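Local coordinates for bifunctional protein PutA (Bdellovibrio bacteriovorus, PDB 5UR2) that probably oxidises proline to glutamate in two steps, joining an FAD-dependent proline dehydrogenase and an NAD-dependent L-glutamate gamma-semialdehyde dehydrogenase in one chain, at residues R401-V406 with M413-R418; F34-I39 with A114-T119; V142-E147 with M163-W168. All coordinates share one frame; numbering follows the deposited sequence.

All three contacts belong to the proline dehydrogenase half of the chain or to the N-terminal region packed against it. Contacts 1 and 3 use neighbouring strands of one barrel, 400-406 and 138-144, and their centres are about 14 Å apart; Val406 N lies 2.9 Å from Asp143 O, probably a hydrogen bond of the sheet. Contact 2 lies about 11 Å from contact 1, between centres, and joins it where Pro405 O meets Thr119 N and where Phe117 packs on Leu416. The modified flavin is touched directly by Tyr403 of contact 1, while Phe117 of contact 2 and Ile144 of contact 3 each have their side chains about 11 Å from it.

Contact 1 (R401-V406 with M413-R418); sequences REYAPV and MAYLVR. With P5F (N-propargylglycine-modified flavin adenine dinucleotide), chain F.
Tyr403 is the first residue along 401-406 to meet the helix, and it leaves the strand toward segment 413-418. With CG anti to the backbone N (chi1 -171°), its ring is placed between the flavin and Tyr415. On the flavin side, Tyr403 CB lies 3.5 Å from the flavin methyl C7M. Tyr403 OH reaches C21 of the inactivator-derived chain at 3.4 Å. The phenol is fixed at its far end by a hydrogen bond between its OH and Lys198 NZ. Away from the flavin, the Tyr415 hydroxyl comes up to the ring's edge, near its plane, with Tyr415 OH 3.9 Å from Tyr403 CD2. Further along, Pro405 presents its ring to the same tyrosine: Pro405 CG sits 3.7 Å from Tyr415 CZ, and the two side chains are nearly perpendicular. Tyr415 thus reaches both strand residues with the hydroxyl end of one ring, and Arg419 makes a cation-pi contact with that ring.

Strand 400-406 is the eighth and last of the (beta/alpha)8, or TIM, barrel of the proline dehydrogenase, and helix 409-423 follows it directly. In enzymes of this family that final helix lies over the mouth of the barrel rather than alongside it, which brings Tyr415 against the side of Tyr403 turned from the flavin. The buried interface is small, 110 Å² in all, and apolar apart from the Tyr415 hydroxyl. Such contacts impose shape rather than directed bonding: Tyr415 backs the Tyr403 ring, which in turn flanks the flavin and the carbon chain on its N5, so the helix probably helps to hold a wall of the substrate pocket.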
# COMPACT_ATOMS: atom_id res chain seq x y z
N ARG B 401 12.18 37.41 -46.85
CA ARG B 401 11.42 36.32 -47.44
C ARG B 401 10.39 35.83 -46.44
O ARG B 401 10.74 35.49 -45.30
CB ARG B 401 12.33 35.17 -47.86
CG ARG B 401 11.60 34.02 -48.54
CD ARG B 401 12.56 32.91 -49.02
NE ARG B 401 13.69 33.45 -49.76
CZ ARG B 401 13.66 33.76 -51.05
NH1 ARG B 401 12.56 33.58 -51.75
NH2 ARG B 401 14.74 34.27 -51.64
N GLU B 402 9.12 35.78 -46.85
CA GLU B 402 8.04 35.32 -45.98
C GLU B 402 7.77 33.84 -46.22
O GLU B 402 7.54 33.43 -47.37
CB GLU B 402 6.76 36.11 -46.22
CG GLU B 402 6.71 37.48 -45.60
CD GLU B 402 5.32 38.08 -45.70
OE1 GLU B 402 4.90 38.35 -46.84
OE2 GLU B 402 4.67 38.28 -44.65
N TYR B 403 7.79 33.07 -45.14
CA TYR B 403 7.30 31.70 -45.18
C TYR B 403 5.81 31.70 -45.46
O TYR B 403 5.02 32.27 -44.70
CB TYR B 403 7.61 31.02 -43.85
CG TYR B 403 7.36 29.54 -43.85
CD1 TYR B 403 8.28 28.66 -44.43
CD2 TYR B 403 6.21 29.02 -43.26
CE1 TYR B 403 8.04 27.29 -44.43
CE2 TYR B 403 5.97 27.66 -43.25
CZ TYR B 403 6.89 26.80 -43.83
OH TYR B 403 6.64 25.44 -43.82
N ALA B 404 5.41 31.05 -46.55
CA ALA B 404 4.07 31.19 -47.11
C ALA B 404 3.33 29.86 -47.06
O ALA B 404 3.38 29.08 -48.02
CB ALA B 404 4.15 31.73 -48.53
N PRO B 405 2.63 29.57 -45.98
CA PRO B 405 1.89 28.30 -45.92
C PRO B 405 0.67 28.36 -46.83
O PRO B 405 -0.00 29.38 -46.94
CB PRO B 405 1.48 28.18 -44.45
CG PRO B 405 2.23 29.28 -43.73
CD PRO B 405 2.46 30.35 -44.75
N VAL B 406 0.40 27.22 -47.46
CA VAL B 406 -0.75 26.99 -48.32
C VAL B 406 -1.38 25.68 -47.88
O VAL B 406 -0.67 24.69 -47.71
CB VAL B 406 -0.33 26.90 -49.80
CG1 VAL B 406 -1.53 26.69 -50.68
CG2 VAL B 406 0.45 28.14 -50.23
N MET B 413 -5.59 24.65 -39.30
CA MET B 413 -5.92 24.85 -37.90
C MET B 413 -4.89 24.21 -36.98
O MET B 413 -4.76 24.64 -35.84
CB MET B 413 -7.31 24.29 -37.60
CG MET B 413 -8.22 25.28 -36.90
SD MET B 413 -8.53 26.80 -37.84
CE MET B 413 -8.99 26.14 -39.44
N ALA B 414 -4.17 23.18 -37.45
CA ALA B 414 -3.02 22.68 -36.70
C ALA B 414 -1.91 23.73 -36.64
O ALA B 414 -1.37 24.01 -35.56
CB ALA B 414 -2.52 21.38 -37.31
N TYR B 415 -1.57 24.32 -37.80
CA TYR B 415 -0.52 25.34 -37.86
C TYR B 415 -0.85 26.55 -36.98
O TYR B 415 0.03 27.06 -36.28
CB TYR B 415 -0.32 25.76 -39.32
CG TYR B 415 0.76 26.79 -39.58
CD1 TYR B 415 2.09 26.43 -39.71
CD2 TYR B 415 0.43 28.13 -39.72
CE1 TYR B 415 3.07 27.39 -39.97
CE2 TYR B 415 1.40 29.08 -39.98
CZ TYR B 415 2.71 28.71 -40.10
OH TYR B 415 3.64 29.69 -40.36
N LEU B 416 -2.10 27.02 -37.02
CA LEU B 416 -2.55 28.09 -36.15
C LEU B 416 -2.34 27.74 -34.67
O LEU B 416 -2.12 28.64 -33.84
CB LEU B 416 -4.03 28.39 -36.40
CG LEU B 416 -4.80 29.37 -35.47
CD1 LEU B 416 -4.35 30.82 -35.64
CD2 LEU B 416 -6.33 29.26 -35.60
N VAL B 417 -2.43 26.46 -34.32
CA VAL B 417 -2.21 26.06 -32.93
C VAL B 417 -0.74 26.21 -32.58
O VAL B 417 -0.40 26.61 -31.46
CB VAL B 417 -2.69 24.61 -32.69
CG1 VAL B 417 -2.16 24.11 -31.35
CG2 VAL B 417 -4.21 24.55 -32.68
N ARG B 418 0.15 25.91 -33.53
CA ARG B 418 1.58 26.07 -33.28
C ARG B 418 1.95 27.55 -33.12
O ARG B 418 2.76 27.90 -32.25
CB ARG B 418 2.39 25.42 -34.41
CG ARG B 418 3.87 25.16 -34.08
CD ARG B 418 4.37 23.79 -34.61
NE ARG B 418 5.25 23.91 -35.78
CZ ARG B 418 5.62 22.90 -36.57
NH1 ARG B 418 5.18 21.66 -36.33
NH2 ARG B 418 6.42 23.12 -37.61
PA P5F F . 12.60 33.69 -30.25
O1A P5F F . 13.85 34.63 -30.16
O2A P5F F . 11.51 33.94 -29.33
O5B P5F F . 12.88 32.24 -29.95
C5B P5F F . 11.90 31.27 -29.60
C4B P5F F . 12.54 29.88 -29.74
O4B P5F F . 13.45 29.58 -28.71
C3B P5F F . 11.60 28.70 -29.74
O3B P5F F . 10.96 28.53 -30.95
C2B P5F F . 12.50 27.58 -29.42
O2B P5F F . 13.16 27.18 -30.56
C1B P5F F . 13.47 28.19 -28.48
N9A P5F F . 13.18 27.98 -27.08
C8A P5F F . 12.02 28.32 -26.39
N7A P5F F . 12.17 27.96 -25.11
C5A P5F F . 13.43 27.39 -24.92
C6A P5F F . 14.11 26.84 -23.83
N6A P5F F . 13.50 26.79 -22.53
N1A P5F F . 15.35 26.33 -23.99
C2A P5F F . 15.96 26.35 -25.19
N3A P5F F . 15.31 26.86 -26.27
C4A P5F F . 14.08 27.38 -26.18
N1 P5F F . 11.52 25.47 -37.15
C2 P5F F . 12.01 24.13 -37.36
O2 P5F F . 12.35 23.38 -36.25
N3 P5F F . 12.16 23.59 -38.68
C4 P5F F . 11.82 24.33 -39.84
O4 P5F F . 11.99 23.74 -41.10
C4X P5F F . 11.29 25.74 -39.62
N5 P5F F . 10.79 26.55 -40.73
C5X P5F F . 10.72 28.01 -40.49
C6 P5F F . 10.77 28.95 -41.65
C7 P5F F . 10.79 30.35 -41.42
C7M P5F F . 10.84 31.30 -42.60
C8 P5F F . 10.78 30.86 -40.08
C8M P5F F . 10.81 32.35 -39.80
C9 P5F F . 10.74 29.98 -38.98
C9A P5F F . 10.71 28.50 -39.22
N10 P5F F . 10.69 27.59 -38.08
C10 P5F F . 11.16 26.25 -38.32
C1' P5F F . 10.40 28.03 -36.69
C2' P5F F . 11.63 28.61 -35.99
O2' P5F F . 12.53 27.59 -35.77
C3' P5F F . 11.34 29.33 -34.67
O3' P5F F . 10.81 28.42 -33.78
C4' P5F F . 10.37 30.49 -34.77
O4' P5F F . 10.49 31.02 -36.04
C5' P5F F . 10.50 31.55 -33.66
O5' P5F F . 11.83 31.85 -33.29
P P5F F . 12.41 33.32 -32.97
O1P P5F F . 13.94 33.59 -33.25
O2P P5F F . 11.37 34.21 -33.74
O3P P5F F . 11.78 33.65 -31.49
C21 P5F F . 8.71 25.03 -41.19
C22 P5F F . 9.80 25.81 -41.06
C23 P5F F . 8.83 23.53 -41.50

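Contact 2 (F34-I39 with A114-T119); sequences FWYGSI and AKMFIT
An aromatic cluster with a methionine in it joins Tyr36, on the first turn of helix 35-45, to Met116 and Phe117 of segment 114-119. The two rings form an offset edge-to-face pair, with centroids 5.4 Å apart and planes at 63°. Phe117 supplies the edge and Tyr36 the face; Phe117 CZ lies 3.7 Å from Tyr36 CZ, and Tyr36 CE1 lies in the plane of the Phe117 ring at its rim. A chi1 of -178° swings the Tyr36 ring away from its helix toward Phe117. Both segments lie in the N-terminal region of PutA, and the pair bridges 74 intervening residues to tie one to the other beside helix 409-423 of the proline dehydrogenase barrel. Phe117 also rests on Tyr415 and Leu416 of that helix, and Tyr36 OH is hydrogen-bonded to Asn423 ND2. Met116 lies on the same side of the Tyr36 ring as Phe117, nearer the CB end, while Phe117 lies toward the hydroxyl. In this Met-aromatic contact Met116 SD is 5.0 Å from the centroid of the Tyr36 ring, approached obliquely, and 4.2 Å from Tyr36 CB. Met116 CB stands over the centre of one face of the Phe117 ring.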
# COMPACT_ATOMS: atom_id res chain seq x y z
N PHE B 34 -8.27 42.41 -31.31
CA PHE B 34 -8.69 41.29 -32.14
C PHE B 34 -9.11 40.12 -31.26
O PHE B 34 -8.78 40.06 -30.07
CB PHE B 34 -7.56 40.77 -33.05
CG PHE B 34 -6.89 41.81 -33.89
CD1 PHE B 34 -5.82 42.55 -33.39
CD2 PHE B 34 -7.27 42.01 -35.21
CE1 PHE B 34 -5.18 43.49 -34.17
CE2 PHE B 34 -6.63 42.95 -35.99
CZ PHE B 34 -5.58 43.69 -35.47
N TRP B 35 -9.81 39.17 -31.87
CA TRP B 35 -10.14 37.94 -31.16
C TRP B 35 -8.88 37.15 -30.84
O TRP B 35 -8.77 36.56 -29.76
CB TRP B 35 -11.12 37.10 -31.99
N TYR B 36 -7.91 37.13 -31.76
CA TYR B 36 -6.67 36.38 -31.56
C TYR B 36 -5.89 36.87 -30.34
O TYR B 36 -5.44 36.07 -29.51
CB TYR B 36 -5.80 36.47 -32.82
CG TYR B 36 -4.49 35.69 -32.75
CD1 TYR B 36 -4.47 34.32 -32.97
CD2 TYR B 36 -3.29 36.33 -32.46
CE1 TYR B 36 -3.27 33.61 -32.90
CE2 TYR B 36 -2.09 35.63 -32.39
CZ TYR B 36 -2.09 34.26 -32.61
OH TYR B 36 -0.91 33.54 -32.54
N GLY B 37 -5.74 38.19 -30.21
CA GLY B 37 -5.01 38.74 -29.08
C GLY B 37 -5.71 38.54 -27.76
O GLY B 37 -5.07 38.28 -26.74
N SER B 38 -7.05 38.66 -27.75
CA SER B 38 -7.79 38.43 -26.51
C SER B 38 -7.71 36.97 -26.07
O SER B 38 -7.58 36.67 -24.88
CB SER B 38 -9.24 38.88 -26.68
OG SER B 38 -9.89 38.93 -25.41
N ILE B 39 -7.79 36.04 -27.03
CA ILE B 39 -7.55 34.63 -26.73
C ILE B 39 -6.20 34.46 -26.05
O ILE B 39 -6.07 33.73 -25.06
CB ILE B 39 -7.64 33.78 -28.01
CG1 ILE B 39 -9.09 33.73 -28.51
CG2 ILE B 39 -7.05 32.39 -27.79
CD1 ILE B 39 -10.04 33.10 -27.55
N ALA B 114 -6.95 31.80 -38.67
CA ALA B 114 -6.08 30.97 -39.49
C ALA B 114 -5.60 31.72 -40.73
O ALA B 114 -4.43 31.60 -41.11
CB ALA B 114 -6.81 29.69 -39.89
N LYS B 115 -6.48 32.51 -41.35
CA LYS B 115 -6.09 33.22 -42.56
C LYS B 115 -5.03 34.28 -42.29
O LYS B 115 -4.38 34.75 -43.23
CB LYS B 115 -7.32 33.84 -43.25
N MET B 116 -4.85 34.69 -41.03
CA MET B 116 -3.74 35.58 -40.71
C MET B 116 -2.40 34.93 -41.05
O MET B 116 -1.46 35.63 -41.42
CB MET B 116 -3.76 35.95 -39.23
CG MET B 116 -4.93 36.79 -38.77
SD MET B 116 -4.98 36.78 -36.96
CE MET B 116 -3.51 37.68 -36.57
N PHE B 117 -2.30 33.60 -40.94
CA PHE B 117 -1.02 32.92 -41.04
C PHE B 117 -0.91 32.01 -42.26
O PHE B 117 0.18 31.49 -42.52
CB PHE B 117 -0.74 32.08 -39.78
CG PHE B 117 -0.84 32.87 -38.50
CD1 PHE B 117 0.07 33.88 -38.21
CD2 PHE B 117 -1.84 32.59 -37.57
CE1 PHE B 117 -0.02 34.60 -37.03
CE2 PHE B 117 -1.93 33.31 -36.38
CZ PHE B 117 -1.02 34.31 -36.11
N ILE B 118 -1.98 31.82 -43.02
CA ILE B 118 -1.98 30.95 -44.18
C ILE B 118 -2.33 31.80 -45.40
O ILE B 118 -3.37 32.46 -45.41
CB ILE B 118 -2.98 29.79 -44.01
CG1 ILE B 118 -2.50 28.89 -42.87
CG2 ILE B 118 -3.12 28.98 -45.30
CD1 ILE B 118 -3.61 28.28 -42.11
N THR B 119 -1.44 31.80 -46.40
CA THR B 119 -1.62 32.72 -47.52
C THR B 119 -2.82 32.33 -48.37
O THR B 119 -3.41 33.18 -49.03
CB THR B 119 -0.35 32.77 -48.38
OG1 THR B 119 -0.15 31.50 -49.00
CG2 THR B 119 0.86 33.09 -47.50

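Contact 3 (V142-E147 with M163-W168); sequences VDILGE and MELVTW
Leu165 carries this contact from the helix side, fitting a single methyl, CD2, against Val142 and Ile144 of the strand. Val142 CG1 is 3.5 Å from Leu165 CD2, a close approach for two methyl groups, while Ile144 CD1 stands 3.9 Å from the same atom, Leu165 CD2. Ile144 and Leu165 run past one another in opposite senses; the isoleucine chain is extended through CG1 (chi2 171°), which brings CD1 level with the leucine methyl. All three side chains are buried. Strand 138-144 and helix 152-173 form the first beta-alpha unit of the proline dehydrogenase barrel, and the chain then returns to the parallel strand 194-197 in a beta-alpha-beta crossover. Helix 123-135 also packs on both sides of the contact, Pro123 on Leu165 and Leu130 on Val142, and Tyr162 OH, from the same helix as Leu165, is hydrogen-bonded to Ile144 N. Thr167 turns back on its own helix: Thr167 OG1 donates to Met163 O over 3.2 Å, and the backbone Thr167 N reaches that oxygen from the other face of the carbonyl plane.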
# COMPACT_ATOMS: atom_id res chain seq x y z
N VAL B 142 7.09 28.99 -50.60
CA VAL B 142 5.79 28.35 -50.48
C VAL B 142 5.93 26.96 -49.87
O VAL B 142 6.81 26.18 -50.25
CB VAL B 142 5.08 28.28 -51.85
CG1 VAL B 142 3.82 27.47 -51.72
CG2 VAL B 142 4.73 29.67 -52.33
N ASP B 143 5.05 26.64 -48.92
CA ASP B 143 5.02 25.32 -48.31
C ASP B 143 3.60 24.80 -48.29
O ASP B 143 2.66 25.52 -47.93
CB ASP B 143 5.59 25.35 -46.88
CG ASP B 143 5.54 23.98 -46.21
OD1 ASP B 143 6.37 23.10 -46.56
OD2 ASP B 143 4.65 23.77 -45.36
N ILE B 144 3.43 23.54 -48.70
CA ILE B 144 2.11 22.91 -48.74
C ILE B 144 1.85 22.21 -47.41
O ILE B 144 2.47 21.18 -47.11
CB ILE B 144 2.00 21.93 -49.91
CG1 ILE B 144 2.31 22.67 -51.22
CG2 ILE B 144 0.60 21.34 -49.98
CD1 ILE B 144 2.45 21.77 -52.41
N LEU B 145 0.92 22.75 -46.64
CA LEU B 145 0.49 22.10 -45.40
C LEU B 145 -0.25 20.81 -45.71
O LEU B 145 -0.91 20.67 -46.75
CB LEU B 145 -0.44 23.02 -44.61
CG LEU B 145 0.13 24.38 -44.24
CD1 LEU B 145 -1.01 25.33 -43.92
CD2 LEU B 145 1.06 24.21 -43.06
N GLY B 146 -0.11 19.84 -44.81
CA GLY B 146 -0.84 18.60 -44.96
C GLY B 146 -0.92 17.88 -43.63
O GLY B 146 -0.22 18.22 -42.68
N GLU B 147 -1.81 16.89 -43.58
CA GLU B 147 -1.83 16.00 -42.44
C GLU B 147 -0.65 15.04 -42.54
O GLU B 147 0.14 15.08 -43.49
CB GLU B 147 -3.16 15.26 -42.34
CG GLU B 147 -4.32 16.00 -42.96
CD GLU B 147 -5.66 15.42 -42.55
OE1 GLU B 147 -5.70 14.61 -41.61
OE2 GLU B 147 -6.67 15.76 -43.21
N MET B 163 5.12 18.71 -57.44
CA MET B 163 5.44 18.77 -58.86
C MET B 163 4.54 19.78 -59.58
O MET B 163 5.01 20.56 -60.40
CB MET B 163 5.32 17.39 -59.51
CG MET B 163 6.27 16.30 -58.98
SD MET B 163 8.03 16.59 -59.29
CE MET B 163 8.19 16.17 -61.02
N GLU B 164 3.24 19.76 -59.27
CA GLU B 164 2.33 20.72 -59.90
C GLU B 164 2.62 22.14 -59.42
O GLU B 164 2.58 23.08 -60.23
CB GLU B 164 0.87 20.35 -59.60
CG GLU B 164 0.38 19.12 -60.33
CD GLU B 164 -0.80 18.47 -59.62
OE1 GLU B 164 -1.33 19.09 -58.67
OE2 GLU B 164 -1.18 17.33 -60.01
N LEU B 165 2.90 22.32 -58.13
CA LEU B 165 3.18 23.65 -57.60
C LEU B 165 4.39 24.27 -58.30
O LEU B 165 4.33 25.42 -58.73
CB LEU B 165 3.41 23.61 -56.09
CG LEU B 165 3.87 24.96 -55.50
CD1 LEU B 165 2.78 26.01 -55.63
CD2 LEU B 165 4.28 24.83 -54.04
N VAL B 166 5.48 23.51 -58.40
CA VAL B 166 6.71 24.06 -58.98
C VAL B 166 6.50 24.43 -60.44
O VAL B 166 6.91 25.51 -60.89
CB VAL B 166 7.87 23.06 -58.81
CG1 VAL B 166 9.07 23.50 -59.65
CG2 VAL B 166 8.25 22.95 -57.35
N THR B 167 5.86 23.55 -61.22
CA THR B 167 5.65 23.84 -62.64
C THR B 167 4.77 25.07 -62.80
O THR B 167 5.08 25.98 -63.58
CB THR B 167 5.04 22.62 -63.34
OG1 THR B 167 5.94 21.51 -63.26
CG2 THR B 167 4.76 22.92 -64.82
N TRP B 168 3.67 25.12 -62.05
CA TRP B 168 2.69 26.19 -62.22
C TRP B 168 3.21 27.55 -61.72
O TRP B 168 2.96 28.58 -62.35
CB TRP B 168 1.41 25.77 -61.50
CG TRP B 168 0.40 26.82 -61.38
CD1 TRP B 168 -0.55 27.15 -62.29
CD2 TRP B 168 0.21 27.69 -60.26
NE1 TRP B 168 -1.32 28.17 -61.81
CE2 TRP B 168 -0.88 28.52 -60.56
CE3 TRP B 168 0.86 27.83 -59.02
CZ2 TRP B 168 -1.34 29.51 -59.68
CZ3 TRP B 168 0.40 28.80 -58.15
CH2 TRP B 168 -0.68 29.63 -58.48